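Side-chain contacts in tail protein, 43 kDa (Neisseria meningitidis MC58, PDB 3D37), which is of unknown function but is probably a phage-tail protein related to baseplate hub components: residues Y8-R13 with F38-G43; G74-G79 with R85-S90. One frame throughout, in Å; residues are numbered along the deposited sequence.

In the fold
Contacts 1 and 2 lie in the same part of the chain, their centres about 11 Å apart, and all four segments belong to a region related to the N-terminal part of the Mu phage baseplate assembly protein GpP. Strands 37-42 and 84-93 are antiparallel neighbours, so segment 85-90 of contact 2 lies beside segment 38-43 of contact 1. The join is made by Phe40 N and Leu89 O, 2.9 Å apart, and by Asp39 OD2 and Ser90 OG, 2.7 Å apart, both probable hydrogen bonds. Contact 1 is side-chain packing in the interior; contact 2 is a hairpin ladder with side-chain bonds across it, and its 74-79 segment also pairs with the second subunit.

Contact 1: Y8-R13 with F38-G43; sequences YAVSVR and FDFVIG
Val12 and Val10 meet one aromatic ring, that of Phe40, from two different directions. The CG2 methyl of Val12 sits over a face of the ring, 3.6 Å from the Phe40 centroid and only 16° off the ring normal, which meets the geometry of a CH-pi contact. Its offset is toward the rim: Val12 CG2 is 3.5 Å from Phe40 CE2 but 4.1 Å from CE1 of the same ring. The side chains of Val12 and Phe40 run past each other in opposite directions, which brings the CG2 methyl over the ring.

Val10 approaches differently. Its CG1 lies near the plane of the ring, 3.8 Å from Phe40 CE1, so the valine packs against the rim and leaves that face to Val12. The rotamers do not account for the difference, since both valines hold CG1 anti to the backbone N (chi1 -179° in Val10). What differs is where each stands relative to the ring: Val10 presents CG1 to the edge, Val12 presents CG2 to the face. The CB of Phe40 is directed toward 8-13, and with CG beside the backbone N (chi1 -70°) the ring is carried to the valines. Phe38 CD1 lies in the plane at another part of the Phe40 edge.

No hydrogen bond links the segments, and the nearest CA atoms, of Val12 and Phe40, are 8.6 Å apart, too far for strand pairing; together the segments bury 160 Å². The evidence therefore points to apolar packing between separate strands in a phage-barrel family domain. Trp22 and Tyr25 also meet the Phe40 ring, and Val61 and Ile27 add contacts from strands 58-63 and 24-30. Strand 10-14 pairs with 58-63, whereas 37-42 lies between 24-30 and 84-93.

Contact 2: G74-G79 with R85-S90; sequences GSQRHG and RELSLS
Ser88 OG stands between its backbone N and carbonyl carbon (chi1 63°), and the Arg77 chain bends at chi3; these torsions bring hydroxyl and guanidinium together across an antiparallel beta hairpin, whose hydrogen-bonded pairs are Ser75-Ser90, Arg77-Ser88 and Gly79-Glu86. Arg77 NE donates to Ser88 OG at 2.8 Å, with the oxygen tilted 24° from the guanidinium plane. A weak bond from Arg77 NH2 reaches Ser90 OG, which also bonds Asp39, while Arg77 NH1 donates to Ser75 OG at 2.7 Å, nearly in plane. Two clear bonds and a weak one thus hold the guanidinium.

On the other face, Gln76 and Leu89 lie side by side, with Gln76 CG 3.6 Å from Leu89 CD2. The Gln76 amide is held by Leu54 N and Pro52 O. The NE2-CE1 end of the His78 ring lies over a face of the Arg85 guanidinium, the planes 50° apart; His78 NE2 and Arg85 NH2, at 3.3 Å, have too poor an angle for a hydrogen bond. His308 of the second subunit meets the same ring, and Ser75 to Gly79 pair, antiparallel, with a strand of that subunit. A classic beta bulge marks the Gly74-Ser90 end: Ser90 O accepts from both Gly74 N, at 2.8 Å, and Ser75 N, at 3.1 Å.

Contact 1: Y8-R13 with F38-G43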
loop_
_atom_site.group_PDB
_atom_site.type_symbol
_atom_site.label_atom_id
_atom_site.label_comp_id
_atom_site.label_asym_id
_atom_site.label_seq_id
_atom_site.Cartn_x
_atom_site.Cartn_y
_atom_site.Cartn_z
ATOM N N TYR A 8 -12.842 -12.298 24.458
ATOM C CA TYR A 8 -13.319 -13.684 24.292
ATOM C C TYR A 8 -12.200 -14.736 24.326
ATOM O O TYR A 8 -11.183 -14.580 23.667
ATOM C CB TYR A 8 -14.063 -13.838 22.960
ATOM C CG TYR A 8 -15.256 -12.936 22.814
ATOM C CD1 TYR A 8 -16.474 -13.256 23.414
ATOM C CD2 TYR A 8 -15.168 -11.758 22.108
ATOM C CE1 TYR A 8 -17.548 -12.421 23.313
ATOM C CE2 TYR A 8 -16.236 -10.907 22.018
ATOM C CZ TYR A 8 -17.440 -11.263 22.597
ATOM O OH TYR A 8 -18.518 -10.439 22.484
ATOM N N ALA A 9 -12.433 -15.837 25.040
ATOM C CA ALA A 9 -11.608 -17.022 24.926
ATOM C C ALA A 9 -12.188 -17.877 23.789
ATOM O O ALA A 9 -13.285 -18.406 23.888
ATOM C CB ALA A 9 -11.571 -17.831 26.278
ATOM N N VAL A 10 -11.452 -17.943 22.687
ATOM C CA VAL A 10 -11.858 -18.691 21.515
ATOM C C VAL A 10 -10.833 -19.806 21.348
ATOM O O VAL A 10 -9.599 -19.533 21.222
ATOM C CB VAL A 10 -11.920 -17.793 20.264
ATOM C CG1 VAL A 10 -12.385 -18.631 19.041
ATOM C CG2 VAL A 10 -12.846 -16.629 20.476
ATOM N N SER A 11 -11.306 -21.052 21.327
ATOM C CA SER A 11 -10.397 -22.171 21.087
ATOM C C SER A 11 -10.879 -23.184 20.051
ATOM O O SER A 11 -12.070 -23.293 19.756
ATOM C CB SER A 11 -10.099 -22.928 22.373
ATOM O OG SER A 11 -11.288 -23.461 22.850
ATOM N N VAL A 12 -9.917 -23.941 19.526
ATOM C CA VAL A 12 -10.166 -25.114 18.713
ATOM C C VAL A 12 -9.800 -26.237 19.637
ATOM O O VAL A 12 -8.641 -26.388 19.974
ATOM C CB VAL A 12 -9.311 -25.106 17.426
ATOM C CG1 VAL A 12 -9.490 -26.407 16.607
ATOM C CG2 VAL A 12 -9.649 -23.894 16.597
ATOM N N ARG A 13 -10.804 -26.975 20.106
ATOM C CA ARG A 13 -10.592 -28.069 21.014
ATOM C C ARG A 13 -10.377 -29.353 20.209
ATOM O O ARG A 13 -11.235 -29.736 19.427
ATOM C CB ARG A 13 -11.832 -28.221 21.905
ATOM C CG ARG A 13 -11.588 -28.948 23.156
ATOM C CD ARG A 13 -12.894 -29.097 23.940
ATOM N NE ARG A 13 -13.196 -27.869 24.680
ATOM C CZ ARG A 13 -14.394 -27.563 25.175
ATOM N NH1 ARG A 13 -15.432 -28.303 24.928
ATOM N NH2 ARG A 13 -14.556 -26.474 25.902
ATOM N N PHE A 38 -14.601 -22.913 9.199
ATOM C CA PHE A 38 -13.755 -22.191 10.094
ATOM C C PHE A 38 -12.348 -22.124 9.534
ATOM O O PHE A 38 -11.899 -23.003 8.779
ATOM C CB PHE A 38 -13.755 -22.810 11.496
ATOM C CG PHE A 38 -13.213 -24.211 11.561
ATOM C CD1 PHE A 38 -11.852 -24.442 11.779
ATOM C CD2 PHE A 38 -14.073 -25.303 11.464
ATOM C CE1 PHE A 38 -11.332 -25.755 11.852
ATOM C CE2 PHE A 38 -13.550 -26.640 11.537
ATOM C CZ PHE A 38 -12.182 -26.845 11.727
ATOM N N ASP A 39 -11.685 -21.057 9.963
ATOM C CA ASP A 39 -10.338 -20.720 9.601
ATOM C C ASP A 39 -9.618 -19.947 10.721
ATOM O O ASP A 39 -10.127 -18.933 11.159
ATOM C CB ASP A 39 -10.448 -19.889 8.350
ATOM C CG ASP A 39 -9.472 -20.287 7.376
ATOM O OD1 ASP A 39 -8.345 -19.753 7.525
ATOM O OD2 ASP A 39 -9.825 -21.186 6.534
ATOM N N PHE A 40 -8.493 -20.471 11.200
ATOM C CA PHE A 40 -7.709 -19.896 12.303
ATOM C C PHE A 40 -6.220 -19.731 11.950
ATOM O O PHE A 40 -5.638 -20.612 11.328
ATOM C CB PHE A 40 -7.799 -20.798 13.573
ATOM C CG PHE A 40 -9.162 -20.792 14.237
ATOM C CD1 PHE A 40 -9.444 -19.936 15.307
ATOM C CD2 PHE A 40 -10.161 -21.703 13.823
ATOM C CE1 PHE A 40 -10.708 -19.951 15.909
ATOM C CE2 PHE A 40 -11.406 -21.729 14.439
ATOM C CZ PHE A 40 -11.680 -20.836 15.462
ATOM N N VAL A 41 -5.623 -18.621 12.370
ATOM C CA VAL A 41 -4.210 -18.357 12.178
ATOM C C VAL A 41 -3.620 -17.808 13.486
ATOM O O VAL A 41 -4.233 -16.965 14.138
ATOM C CB VAL A 41 -3.946 -17.287 11.089
ATOM C CG1 VAL A 41 -2.474 -17.037 10.972
ATOM C CG2 VAL A 41 -4.592 -17.669 9.747
ATOM N N ILE A 42 -2.479 -18.346 13.898
ATOM C CA ILE A 42 -1.649 -17.640 14.886
ATOM C C ILE A 42 -0.283 -17.340 14.221
ATOM O O ILE A 42 0.198 -18.094 13.352
ATOM C CB ILE A 42 -1.605 -18.433 16.230
ATOM C CG1 ILE A 42 -0.605 -17.800 17.260
ATOM C CG2 ILE A 42 -1.391 -19.929 15.951
ATOM C CD1 ILE A 42 -0.813 -16.292 17.619
ATOM N N GLY A 43 0.319 -16.215 14.603
ATOM C CA GLY A 43 1.567 -15.760 13.969
ATOM C C GLY A 43 2.622 -15.223 14.929
ATOM O O GLY A 43 2.844 -13.999 14.977
#

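Contact 2: G74-G79 with R85-S90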
loop_
_atom_site.group_PDB
_atom_site.type_symbol
_atom_site.label_atom_id
_atom_site.label_comp_id
_atom_site.label_asym_id
_atom_site.label_seq_id
_atom_site.Cartn_x
_atom_site.Cartn_y
_atom_site.Cartn_z
ATOM N N GLY A 74 -9.704 -29.930 8.104
ATOM C CA GLY A 74 -9.447 -30.413 6.775
ATOM C C GLY A 74 -8.039 -30.135 6.337
ATOM O O GLY A 74 -7.491 -30.851 5.529
ATOM N N SER A 75 -7.449 -29.063 6.819
ATOM C CA SER A 75 -6.147 -28.698 6.352
ATOM C C SER A 75 -5.382 -27.845 7.339
ATOM O O SER A 75 -5.944 -27.167 8.199
ATOM C CB SER A 75 -6.211 -28.025 4.976
ATOM O OG SER A 75 -6.603 -26.697 5.018
ATOM N N GLN A 76 -4.070 -27.936 7.216
ATOM C CA GLN A 76 -3.153 -27.229 8.098
ATOM C C GLN A 76 -1.972 -26.719 7.317
ATOM O O GLN A 76 -1.417 -27.419 6.485
ATOM C CB GLN A 76 -2.715 -28.180 9.245
ATOM C CG GLN A 76 -1.736 -27.524 10.254
ATOM C CD GLN A 76 -1.430 -28.432 11.470
ATOM O OE1 GLN A 76 -2.292 -29.130 11.985
ATOM N NE2 GLN A 76 -0.185 -28.423 11.899
ATOM N N ARG A 77 -1.560 -25.490 7.604
ATOM C CA ARG A 77 -0.361 -24.908 7.049
ATOM C C ARG A 77 0.602 -24.375 8.151
ATOM O O ARG A 77 0.197 -23.755 9.152
ATOM C CB ARG A 77 -0.732 -23.792 6.074
ATOM C CG ARG A 77 -1.507 -24.236 4.855
ATOM C CD ARG A 77 -2.418 -23.162 4.322
ATOM N NE ARG A 77 -3.500 -22.943 5.292
ATOM C CZ ARG A 77 -4.576 -23.727 5.419
ATOM N NH1 ARG A 77 -4.776 -24.765 4.600
ATOM N NH2 ARG A 77 -5.446 -23.454 6.362
ATOM N N HIS A 78 1.879 -24.676 7.987
ATOM C CA HIS A 78 2.909 -23.962 8.710
ATOM C C HIS A 78 3.833 -23.213 7.756
ATOM O O HIS A 78 4.349 -23.763 6.771
ATOM C CB HIS A 78 3.710 -24.903 9.630
ATOM C CG HIS A 78 4.646 -24.151 10.526
ATOM N ND1 HIS A 78 6.023 -24.272 10.453
ATOM C CD2 HIS A 78 4.400 -23.193 11.455
ATOM C CE1 HIS A 78 6.576 -23.441 11.325
ATOM N NE2 HIS A 78 5.613 -22.783 11.948
ATOM N N GLY A 79 4.015 -21.944 8.020
ATOM C CA GLY A 79 4.885 -21.108 7.221
ATOM C C GLY A 79 5.844 -20.342 8.108
ATOM O O GLY A 79 5.441 -19.868 9.175
ATOM N N ARG A 85 6.447 -16.706 11.756
ATOM C CA ARG A 85 6.006 -18.093 11.706
ATOM C C ARG A 85 4.502 -17.991 11.807
ATOM O O ARG A 85 3.974 -17.205 12.634
ATOM C CB ARG A 85 6.541 -18.962 12.853
ATOM C CG ARG A 85 8.084 -18.989 12.951
ATOM C CD ARG A 85 8.681 -19.433 14.328
ATOM N NE ARG A 85 8.960 -20.874 14.391
ATOM C CZ ARG A 85 8.021 -21.809 14.595
ATOM N NH1 ARG A 85 8.362 -23.102 14.625
ATOM N NH2 ARG A 85 6.742 -21.472 14.780
ATOM N N GLU A 86 3.809 -18.723 10.945
ATOM C CA GLU A 86 2.355 -18.709 10.912
ATOM C C GLU A 86 1.866 -20.134 10.832
ATOM O O GLU A 86 2.355 -20.893 10.011
ATOM C CB GLU A 86 1.858 -17.866 9.723
ATOM C CG GLU A 86 0.539 -17.199 9.987
ATOM C CD GLU A 86 0.364 -15.848 9.302
ATOM O OE1 GLU A 86 -0.087 -15.881 8.131
ATOM O OE2 GLU A 86 0.603 -14.783 9.972
ATOM N N LEU A 87 1.004 -20.531 11.765
ATOM C CA LEU A 87 0.333 -21.819 11.714
ATOM C C LEU A 87 -1.143 -21.528 11.426
ATOM O O LEU A 87 -1.752 -20.685 12.101
ATOM C CB LEU A 87 0.494 -22.571 13.033
ATOM C CG LEU A 87 -0.547 -23.656 13.420
ATOM C CD1 LEU A 87 -0.511 -24.875 12.535
ATOM C CD2 LEU A 87 -0.390 -24.103 14.900
ATOM N N SER A 88 -1.694 -22.172 10.398
ATOM C CA SER A 88 -3.132 -22.085 10.137
ATOM C C SER A 88 -3.816 -23.414 10.023
ATOM O O SER A 88 -3.193 -24.427 9.703
ATOM C CB SER A 88 -3.448 -21.191 8.942
ATOM O OG SER A 88 -2.901 -21.712 7.774
ATOM N N LEU A 89 -5.102 -23.393 10.381
ATOM C CA LEU A 89 -6.032 -24.550 10.367
ATOM C C LEU A 89 -7.342 -24.140 9.676
ATOM O O LEU A 89 -7.873 -23.041 9.965
ATOM C CB LEU A 89 -6.451 -24.956 11.794
ATOM C CG LEU A 89 -5.403 -25.251 12.844
ATOM C CD1 LEU A 89 -6.119 -25.684 14.098
ATOM C CD2 LEU A 89 -4.434 -26.339 12.358
ATOM N N SER A 90 -7.867 -25.016 8.821
ATOM C CA SER A 90 -9.208 -24.848 8.295
ATOM C C SER A 90 -9.959 -26.128 8.382
ATOM O O SER A 90 -9.389 -27.204 8.432
ATOM C CB SER A 90 -9.258 -24.406 6.827
ATOM O OG SER A 90 -8.330 -23.443 6.623
#